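Local coordinates for glycoside hydrolase family 43 (Halothermothrix orenii, PDB 4QQS), which hydrolyses O-glycosidic bonds as a thermostable family-43 glycosidase with alpha-L-arabinofuranosidase activity, and probably takes part in the breakdown of xylan, at residues A[36-40]-A[71-75]; A[66-72]-A[87-92]; A[287-291]-A[305-311]. All coordinates share one frame; numbering follows the deposited sequence.

Contact 1: residues A[36-40]-A[71-75]. With NA (sodium ion), chain D.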
loop_
_atom_site.group_PDB
_atom_site.type_symbol
_atom_site.label_atom_id
_atom_site.label_comp_id
_atom_site.label_asym_id
_atom_site.label_seq_id
_atom_site.Cartn_x
_atom_site.Cartn_y
_atom_site.Cartn_z
ATOM N N ASN A 36 3.430 16.928 -4.786
ATOM C CA ASN A 36 4.165 18.062 -4.237
ATOM C C ASN A 36 3.585 18.565 -2.921
ATOM O O ASN A 36 4.171 19.440 -2.286
ATOM C CB ASN A 36 4.204 19.214 -5.237
ATOM C CG ASN A 36 5.036 18.902 -6.460
ATOM O OD1 ASN A 36 5.877 18.007 -6.452
ATOM N ND2 ASN A 36 4.826 19.671 -7.514
ATOM N N ARG A 37 2.446 18.019 -2.498
ATOM C CA ARG A 37 1.634 18.677 -1.482
ATOM C C ARG A 37 0.909 17.779 -0.460
ATOM O O ARG A 37 0.800 18.135 0.714
ATOM C CB ARG A 37 0.622 19.577 -2.227
ATOM C CG ARG A 37 -0.372 20.310 -1.366
ATOM C CD ARG A 37 -1.234 21.247 -2.174
ATOM N NE ARG A 37 -2.133 21.950 -1.283
ATOM C CZ ARG A 37 -2.751 23.082 -1.575
ATOM N NH1 ARG A 37 -2.556 23.667 -2.751
ATOM N NH2 ARG A 37 -3.555 23.636 -0.681
ATOM N N GLY A 38 0.357 16.648 -0.882
ATOM C CA GLY A 38 -0.478 15.880 0.017
ATOM C C GLY A 38 -1.230 14.789 -0.713
ATOM O O GLY A 38 -0.790 14.301 -1.752
ATOM N N PHE A 39 -2.368 14.394 -0.155
ATOM C CA PHE A 39 -3.087 13.222 -0.629
ATOM C C PHE A 39 -4.556 13.486 -0.799
ATOM O O PHE A 39 -5.235 13.908 0.140
ATOM C CB PHE A 39 -2.878 12.038 0.328
ATOM C CG PHE A 39 -1.431 11.772 0.597
ATOM C CD1 PHE A 39 -0.647 11.166 -0.369
ATOM C CD2 PHE A 39 -0.844 12.175 1.781
ATOM C CE1 PHE A 39 0.698 10.977 -0.159
ATOM C CE2 PHE A 39 0.508 11.998 2.002
ATOM C CZ PHE A 39 1.280 11.394 1.030
ATOM N N LYS A 40 -5.035 13.181 -1.998
ATOM C CA LYS A 40 -6.451 13.170 -2.297
ATOM C C LYS A 40 -7.134 11.957 -1.685
ATOM O O LYS A 40 -6.526 10.908 -1.449
ATOM C CB LYS A 40 -6.663 13.157 -3.811
ATOM C CG LYS A 40 -6.266 14.456 -4.489
ATOM C CD LYS A 40 -6.347 14.380 -5.997
ATOM C CE LYS A 40 -6.199 15.763 -6.613
ATOM N NZ LYS A 40 -6.043 15.729 -8.087
ATOM N N PHE A 71 5.421 13.356 -1.756
ATOM C CA PHE A 71 4.379 12.851 -0.865
ATOM C C PHE A 71 3.815 11.563 -1.453
ATOM O O PHE A 71 3.134 11.606 -2.484
ATOM C CB PHE A 71 3.273 13.906 -0.681
ATOM C CG PHE A 71 3.677 15.045 0.211
ATOM C CD1 PHE A 71 4.406 16.123 -0.285
ATOM C CD2 PHE A 71 3.348 15.047 1.559
ATOM C CE1 PHE A 71 4.787 17.149 0.549
ATOM C CE2 PHE A 71 3.736 16.081 2.384
ATOM C CZ PHE A 71 4.453 17.121 1.873
ATOM N N TRP A 72 4.121 10.428 -0.816
ATOM C CA TRP A 72 3.776 9.118 -1.357
ATOM C C TRP A 72 3.039 8.230 -0.370
ATOM O O TRP A 72 3.302 8.243 0.838
ATOM C CB TRP A 72 5.029 8.329 -1.792
ATOM C CG TRP A 72 5.907 8.978 -2.800
ATOM C CD1 TRP A 72 5.590 9.988 -3.663
ATOM C CD2 TRP A 72 7.282 8.666 -3.027
ATOM N NE1 TRP A 72 6.698 10.328 -4.413
ATOM C CE2 TRP A 72 7.754 9.535 -4.031
ATOM C CE3 TRP A 72 8.163 7.739 -2.475
ATOM C CZ2 TRP A 72 9.070 9.497 -4.494
ATOM C CZ3 TRP A 72 9.470 7.711 -2.932
ATOM C CH2 TRP A 72 9.911 8.586 -3.925
ATOM N N ALA A 73 2.169 7.407 -0.950
ATOM C CA ALA A 73 1.643 6.157 -0.381
ATOM C C ALA A 73 1.030 6.303 1.010
ATOM O O ALA A 73 1.522 5.734 1.990
ATOM C CB ALA A 73 2.705 5.059 -0.428
ATOM N N PRO A 74 -0.089 7.031 1.082
ATOM C CA PRO A 74 -0.799 7.215 2.341
ATOM C C PRO A 74 -1.595 5.972 2.711
ATOM O O PRO A 74 -2.144 5.308 1.827
ATOM C CB PRO A 74 -1.751 8.364 2.020
ATOM C CG PRO A 74 -2.091 8.147 0.587
ATOM C CD PRO A 74 -0.794 7.657 -0.046
ATOM N N GLU A 75 -1.689 5.681 3.999
ATOM C CA GLU A 75 -2.559 4.611 4.474
ATOM C C GLU A 75 -3.263 5.101 5.717
ATOM O O GLU A 75 -2.671 5.817 6.520
ATOM C CB GLU A 75 -1.780 3.359 4.803
ATOM C CG GLU A 75 -1.068 2.745 3.640
ATOM C CD GLU A 75 -0.783 1.250 3.883
ATOM O OE1 GLU A 75 -1.211 0.697 4.913
ATOM O OE2 GLU A 75 -0.120 0.616 3.052
HETATM NA NA NA D . 0.768 0.675 1.165
HETATM O O HOH W 1 0.632 12.481 -3.277
HETATM O O HOH W 2 1.842 2.511 1.890
HETATM O O HOH W 3 0.511 -1.538 -0.177
HETATM O O HOH W 4 -1.096 1.501 0.458
HETATM O O HOH W 5 2.764 -0.210 2.096
#
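F39, F71 and P74 form a buried apolar contact between two successive sheets, joining strand 38-44 of one to strand 72-79, an edge strand of the next. The short strand segments cross at 62° with their axes 8.1 Å apart, and side chains fill the gap. F39 CG lies beside its backbone N, anti to the carbonyl carbon (chi1 -53°), which places the ring against F71 and P74. P74 CB sits over one face of the F39 ring, 3.8 Å from its centroid and 16° off the normal, a CH-pi contact. F39 CZ lies 3.5 Å from W72 N, which is at the ring edge, in plane. F71 crosses F39 at about a right angle, with its CB 3.6 Å from F39 CZ. Its own ring lies against the N36-G38 backbone that leads into strand 38-44, R37 O standing 3.8 Å above its centre. Water 1 donates to both G38 O and F71 O. Beyond P74 the strand reaches the sodium ion, bound by E75 OE2 at 2.1 Å, four waters and H256; water 2 also donates to A73 O. Such packing joins neighbouring blades of a five-bladed beta-propeller, here through a strand that carries a ligand of the central metal.

Contact 2: residues A[66-72]-A[87-92]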
loop_
_atom_site.group_PDB
_atom_site.type_symbol
_atom_site.label_atom_id
_atom_site.label_comp_id
_atom_site.label_asym_id
_atom_site.label_seq_id
_atom_site.Cartn_x
_atom_site.Cartn_y
_atom_site.Cartn_z
ATOM N N TRP A 66 5.019 20.127 7.197
ATOM C CA TRP A 66 6.152 19.228 7.069
ATOM C C TRP A 66 6.167 18.545 5.707
ATOM O O TRP A 66 5.127 18.171 5.175
ATOM C CB TRP A 66 6.114 18.170 8.183
ATOM C CG TRP A 66 7.303 17.285 8.135
ATOM C CD1 TRP A 66 8.536 17.547 8.655
ATOM C CD2 TRP A 66 7.408 16.010 7.489
ATOM N NE1 TRP A 66 9.392 16.518 8.388
ATOM C CE2 TRP A 66 8.730 15.564 7.666
ATOM C CE3 TRP A 66 6.510 15.198 6.780
ATOM C CZ2 TRP A 66 9.178 14.354 7.164
ATOM C CZ3 TRP A 66 6.963 13.987 6.284
ATOM C CH2 TRP A 66 8.283 13.577 6.479
ATOM N N GLY A 67 7.363 18.361 5.166
ATOM C CA GLY A 67 7.567 17.668 3.909
ATOM C C GLY A 67 7.689 18.658 2.777
ATOM O O GLY A 67 6.933 19.627 2.717
ATOM N N THR A 68 8.641 18.430 1.879
ATOM C CA THR A 68 8.938 19.393 0.821
ATOM C C THR A 68 8.419 18.981 -0.554
ATOM O O THR A 68 8.145 19.843 -1.389
ATOM C CB THR A 68 10.448 19.675 0.697
ATOM O OG1 THR A 68 11.136 18.490 0.282
ATOM C CG2 THR A 68 11.017 20.158 2.015
ATOM N N GLU A 69 8.298 17.679 -0.772
ATOM C CA GLU A 69 7.956 17.102 -2.060
ATOM C C GLU A 69 7.895 15.597 -1.855
ATOM O O GLU A 69 8.169 15.104 -0.758
ATOM C CB GLU A 69 9.011 17.454 -3.119
ATOM C CG GLU A 69 10.404 16.938 -2.781
ATOM C CD GLU A 69 11.443 17.224 -3.851
ATOM O OE1 GLU A 69 11.066 17.506 -5.009
ATOM O OE2 GLU A 69 12.645 17.145 -3.531
ATOM N N ASP A 70 7.544 14.877 -2.913
ATOM C CA ASP A 70 7.558 13.413 -2.895
ATOM C C ASP A 70 6.644 12.838 -1.801
ATOM O O ASP A 70 7.018 11.931 -1.055
ATOM C CB ASP A 70 8.990 12.879 -2.760
ATOM C CG ASP A 70 9.863 13.222 -3.968
ATOM O OD1 ASP A 70 9.363 13.147 -5.117
ATOM O OD2 ASP A 70 11.052 13.554 -3.770
ATOM N N PHE A 71 5.421 13.356 -1.756
ATOM C CA PHE A 71 4.379 12.851 -0.865
ATOM C C PHE A 71 3.815 11.563 -1.453
ATOM O O PHE A 71 3.134 11.606 -2.484
ATOM C CB PHE A 71 3.273 13.906 -0.681
ATOM C CG PHE A 71 3.677 15.045 0.211
ATOM C CD1 PHE A 71 4.406 16.123 -0.285
ATOM C CD2 PHE A 71 3.348 15.047 1.559
ATOM C CE1 PHE A 71 4.787 17.149 0.549
ATOM C CE2 PHE A 71 3.736 16.081 2.384
ATOM C CZ PHE A 71 4.453 17.121 1.873
ATOM N N TRP A 72 4.121 10.428 -0.816
ATOM C CA TRP A 72 3.776 9.118 -1.357
ATOM C C TRP A 72 3.039 8.230 -0.370
ATOM O O TRP A 72 3.302 8.243 0.838
ATOM C CB TRP A 72 5.029 8.329 -1.792
ATOM C CG TRP A 72 5.907 8.978 -2.800
ATOM C CD1 TRP A 72 5.590 9.988 -3.663
ATOM C CD2 TRP A 72 7.282 8.666 -3.027
ATOM N NE1 TRP A 72 6.698 10.328 -4.413
ATOM C CE2 TRP A 72 7.754 9.535 -4.031
ATOM C CE3 TRP A 72 8.163 7.739 -2.475
ATOM C CZ2 TRP A 72 9.070 9.497 -4.494
ATOM C CZ3 TRP A 72 9.470 7.711 -2.932
ATOM C CH2 TRP A 72 9.911 8.586 -3.925
ATOM N N TYR A 87 2.269 8.240 6.015
ATOM C CA TYR A 87 2.678 8.624 4.677
ATOM C C TYR A 87 4.159 8.914 4.721
ATOM O O TYR A 87 4.749 8.982 5.803
ATOM C CB TYR A 87 1.905 9.850 4.182
ATOM C CG TYR A 87 2.129 11.146 4.941
ATOM C CD1 TYR A 87 1.396 11.454 6.081
ATOM C CD2 TYR A 87 3.047 12.088 4.494
ATOM C CE1 TYR A 87 1.555 12.664 6.741
ATOM C CE2 TYR A 87 3.215 13.298 5.143
ATOM C CZ TYR A 87 2.469 13.581 6.267
ATOM O OH TYR A 87 2.654 14.801 6.879
ATOM N N SER A 88 4.766 9.154 3.559
ATOM C CA SER A 88 6.135 9.634 3.539
ATOM C C SER A 88 6.249 10.863 2.654
ATOM O O SER A 88 5.428 11.092 1.768
ATOM C CB SER A 88 7.119 8.536 3.118
ATOM O OG SER A 88 6.888 8.102 1.792
ATOM N N ALA A 89 7.276 11.650 2.930
ATOM C CA ALA A 89 7.633 12.799 2.111
ATOM C C ALA A 89 9.114 13.057 2.307
ATOM O O ALA A 89 9.741 12.533 3.231
ATOM C CB ALA A 89 6.811 14.038 2.498
ATOM N N ARG A 90 9.679 13.902 1.449
ATOM C CA ARG A 90 11.080 14.276 1.565
ATOM C C ARG A 90 11.235 15.433 2.552
ATOM O O ARG A 90 10.557 16.450 2.449
ATOM C CB ARG A 90 11.670 14.666 0.199
ATOM C CG ARG A 90 13.193 14.649 0.192
ATOM C CD ARG A 90 13.776 14.811 -1.201
ATOM N NE ARG A 90 13.321 13.788 -2.136
ATOM C CZ ARG A 90 13.827 12.564 -2.248
ATOM N NH1 ARG A 90 14.817 12.155 -1.465
ATOM N NH2 ARG A 90 13.314 11.721 -3.140
ATOM N N ASP A 91 12.126 15.259 3.520
ATOM C CA ASP A 91 12.361 16.295 4.518
ATOM C C ASP A 91 13.388 17.288 3.970
ATOM O O ASP A 91 13.966 17.091 2.895
ATOM C CB ASP A 91 12.848 15.667 5.826
ATOM C CG ASP A 91 12.444 16.462 7.061
ATOM O OD1 ASP A 91 12.044 17.643 6.941
ATOM O OD2 ASP A 91 12.522 15.886 8.170
ATOM N N ASN A 92 13.622 18.361 4.717
ATOM C CA ASN A 92 14.560 19.397 4.299
ATOM C C ASN A 92 15.979 18.878 4.103
ATOM O O ASN A 92 16.736 19.418 3.294
ATOM C CB ASN A 92 14.556 20.542 5.307
ATOM C CG ASN A 92 13.268 21.323 5.274
ATOM O OD1 ASN A 92 12.870 21.842 4.230
ATOM N ND2 ASN A 92 12.586 21.383 6.406
HETATM O O HOH W 6 2.701 17.645 6.282
HETATM O O HOH W 7 9.932 19.184 5.816
HETATM O O HOH W 8 8.088 9.692 0.021
HETATM O O HOH W 9 5.049 6.264 1.840
#
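W66 lays its indole beside strand 82-90 and meets Y87, A89 and D91 there. The residue turns its CG away from its own N (chi1 -176°), which carries the indole across the side of the strand, its CZ3 end to Y87 and A89 and its NE1 to D91. Y87 runs the other way beside it, and its CE2 lies at the indole edge, in plane, 4.0 Å from W66 CZ3. W66 NE1 makes a weak hydrogen bond to D91 OD2 (3.2 Å), the carboxylate standing 72° to the ring; K97 is a second partner of that oxygen. Cutting W66 back to an alanine removes the indole, which is likely to open a gap beside Y87 and A89 and to leave the D91 carboxylate without the NE1 bond. The A89 methyl, which also touches W66, sits over the centre of the F71 ring, a CH-pi contact with CB 3.7 Å from the centroid. W72 and S88 form an antiparallel hydrogen-bonded pair, where strand 72-79 joins 82-90 as the first two strands of a propeller blade. Ahead of that pair the loop still follows the strand: R90 N donates to E69 O (2.9 Å) and T68 N to R90 O (2.8 Å). R90 and D70 run alongside each other in one direction, their planes 85° apart. R90 bends at chi3, bringing its guanidinium side-on, and NE (2.8 Å) and NH2 (3.0 Å) both grip D70 OD2 in the guanidinium plane. NE meets this oxygen nearly along its C-O axis, NH2 from above the carboxylate plane. E69 adds a long salt bridge to R90 NE.

Contact 3: residues A[287-291]-A[305-311]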
loop_
_atom_site.group_PDB
_atom_site.type_symbol
_atom_site.label_atom_id
_atom_site.label_comp_id
_atom_site.label_asym_id
_atom_site.label_seq_id
_atom_site.Cartn_x
_atom_site.Cartn_y
_atom_site.Cartn_z
ATOM N N VAL A 287 -6.676 3.061 -10.832
ATOM C CA VAL A 287 -7.186 2.196 -9.786
ATOM C C VAL A 287 -8.002 1.033 -10.346
ATOM O O VAL A 287 -8.808 1.212 -11.266
ATOM C CB VAL A 287 -8.069 3.028 -8.823
ATOM C CG1 VAL A 287 -8.661 2.159 -7.730
ATOM C CG2 VAL A 287 -7.273 4.172 -8.201
ATOM N N ASN A 288 -7.814 -0.144 -9.752
ATOM C CA ASN A 288 -8.487 -1.381 -10.144
ATOM C C ASN A 288 -8.865 -2.165 -8.909
ATOM O O ASN A 288 -8.223 -2.033 -7.860
ATOM C CB ASN A 288 -7.570 -2.272 -10.975
ATOM C CG ASN A 288 -6.994 -1.560 -12.163
ATOM O OD1 ASN A 288 -7.588 -1.525 -13.237
ATOM N ND2 ASN A 288 -5.865 -0.919 -11.962
ATOM N N ILE A 289 -9.883 -3.011 -9.040
ATOM C CA ILE A 289 -10.235 -3.966 -7.997
ATOM C C ILE A 289 -10.386 -5.352 -8.596
ATOM O O ILE A 289 -10.725 -5.505 -9.777
ATOM C CB ILE A 289 -11.532 -3.573 -7.240
ATOM C CG1 ILE A 289 -12.772 -3.701 -8.132
ATOM C CG2 ILE A 289 -11.390 -2.164 -6.647
ATOM C CD1 ILE A 289 -14.053 -3.371 -7.413
ATOM N N ASP A 290 -10.153 -6.384 -7.793
ATOM C CA ASP A 290 -10.487 -7.739 -8.211
ATOM C C ASP A 290 -10.627 -8.629 -6.983
ATOM O O ASP A 290 -10.162 -8.299 -5.893
ATOM C CB ASP A 290 -9.447 -8.312 -9.203
ATOM C CG ASP A 290 -9.756 -7.996 -10.669
ATOM O OD1 ASP A 290 -10.920 -8.175 -11.102
ATOM O OD2 ASP A 290 -8.804 -7.616 -11.405
ATOM N N ARG A 291 -11.287 -9.767 -7.168
ATOM C CA ARG A 291 -11.566 -10.676 -6.071
ATOM C C ARG A 291 -10.311 -11.391 -5.591
ATOM O O ARG A 291 -9.518 -11.866 -6.394
ATOM C CB ARG A 291 -12.639 -11.682 -6.488
ATOM C CG ARG A 291 -14.009 -11.032 -6.559
ATOM C CD ARG A 291 -15.124 -11.992 -7.028
ATOM N NE ARG A 291 -16.419 -11.386 -6.706
ATOM C CZ ARG A 291 -17.068 -10.493 -7.447
ATOM N NH1 ARG A 291 -16.652 -10.165 -8.661
ATOM N NH2 ARG A 291 -18.171 -9.942 -6.968
ATOM N N THR A 305 -8.498 -8.311 -14.243
ATOM C CA THR A 305 -9.569 -8.279 -15.231
ATOM C C THR A 305 -9.725 -6.904 -15.856
ATOM O O THR A 305 -9.422 -5.876 -15.249
ATOM C CB THR A 305 -10.931 -8.668 -14.634
ATOM O OG1 THR A 305 -11.356 -7.670 -13.702
ATOM C CG2 THR A 305 -10.885 -10.022 -13.980
ATOM N N ARG A 306 -10.227 -6.913 -17.090
ATOM C CA ARG A 306 -10.623 -5.701 -17.803
ATOM C C ARG A 306 -11.875 -5.958 -18.622
ATOM O O ARG A 306 -12.006 -5.457 -19.729
ATOM C CB ARG A 306 -9.518 -5.250 -18.748
ATOM C CG ARG A 306 -8.375 -4.616 -18.052
ATOM C CD ARG A 306 -8.744 -3.248 -17.605
ATOM N NE ARG A 306 -7.843 -2.259 -18.182
ATOM C CZ ARG A 306 -6.802 -1.723 -17.551
ATOM N NH1 ARG A 306 -6.504 -2.067 -16.296
ATOM N NH2 ARG A 306 -6.058 -0.823 -18.173
ATOM N N SER A 307 -12.773 -6.762 -18.079
ATOM C CA SER A 307 -14.052 -7.060 -18.700
ATOM C C SER A 307 -15.083 -7.038 -17.585
ATOM O O SER A 307 -14.719 -7.083 -16.420
ATOM C CB SER A 307 -14.015 -8.434 -19.357
ATOM O OG SER A 307 -13.686 -9.438 -18.416
ATOM N N PRO A 308 -16.372 -6.969 -17.929
ATOM C CA PRO A 308 -17.391 -6.858 -16.880
ATOM C C PRO A 308 -17.384 -8.019 -15.879
ATOM O O PRO A 308 -17.411 -9.188 -16.283
ATOM C CB PRO A 308 -18.698 -6.836 -17.674
ATOM C CG PRO A 308 -18.309 -6.279 -18.994
ATOM C CD PRO A 308 -16.955 -6.835 -19.275
ATOM N N GLN A 309 -17.368 -7.678 -14.595
ATOM C CA GLN A 309 -17.352 -8.650 -13.508
ATOM C C GLN A 309 -18.549 -8.396 -12.615
ATOM O O GLN A 309 -18.999 -7.261 -12.512
ATOM C CB GLN A 309 -16.098 -8.482 -12.651
ATOM C CG GLN A 309 -14.800 -8.599 -13.401
ATOM C CD GLN A 309 -14.583 -9.961 -13.995
ATOM O OE1 GLN A 309 -14.668 -10.980 -13.306
ATOM N NE2 GLN A 309 -14.299 -9.995 -15.293
ATOM N N PRO A 310 -19.041 -9.440 -11.927
ATOM C CA PRO A 310 -20.108 -9.213 -10.948
ATOM C C PRO A 310 -19.694 -8.171 -9.917
ATOM O O PRO A 310 -18.563 -8.177 -9.424
ATOM C CB PRO A 310 -20.290 -10.587 -10.295
ATOM C CG PRO A 310 -19.827 -11.552 -11.329
ATOM C CD PRO A 310 -18.679 -10.864 -12.010
ATOM N N GLY A 311 -20.606 -7.259 -9.613
ATOM C CA GLY A 311 -20.324 -6.207 -8.658
ATOM C C GLY A 311 -19.933 -6.758 -7.296
ATOM O O GLY A 311 -20.354 -7.851 -6.935
HETATM O O HOH W 10 -14.640 -11.203 -10.531
#
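D290 receives T305 with both carboxylate oxygens: OD1 takes the hydroxyl proton of OG1 at 2.7 Å on its syn lone pair, and OD2 accepts T305 N at 2.9 Å, also from the syn side but 26° out of the carboxylate plane. Each oxygen has a further donor, Y5 OH at OD1 and Y272 OH at OD2, and four donors round one buried carboxylate would probably keep it ionised. The second anchor is R291. Its chain is extended from CG to NE, which carries the guanidinium to the P310-G311 end of segment 305-311. There it meets P310 O end-on, NH1 at 2.9 Å and NH2 at 3.0 Å, with the oxygen in the guanidinium plane and both nitrogens on the same face of the carbonyl. NH2 also makes a weak bond to G311 O at 3.0 Å. NH1 donates a hydrogen bond to water 10, which in turn donates to Q309 OE1, while Q309 NE2 bonds to S307 O, a bond inside 305-311 itself. R291 NE faces E267 in a salt bridge. N288 OD1 and R306 NH1 come within 3.3 Å, their planes only 9° apart, but the angle is too poor for a hydrogen bond; the other end of the amide, ND2, is hydrogen-bonded to T274 OG1 and Y272 O. In the fold, 287-291 belongs to strand 285-295, flanked by strands 268-275 and 298-302, and the loop that follows 298-302 folds back to be pinned to it through D290 and R291.

Overall arrangement
Contacts 1 and 2 belong together: they share F71 and W72, they lie about 8 Å apart between centres, and F39 CE2 of contact 1 packs on Y87 CB of contact 2 at 3.4 Å. Contact 1 is the most buried and joins two blades through rings and a proline, whereas contact 2 works within one blade and passes from aromatic packing to backbone pairing and a partly exposed salt-bridge network. Contact 3, on the opposite side of the chain's centre from contact 2 and about 33 Å from it between centres, touches neither. It is partly buried and almost wholly polar, fastening a loop to the last sheet with a carboxylate and a guanidinium.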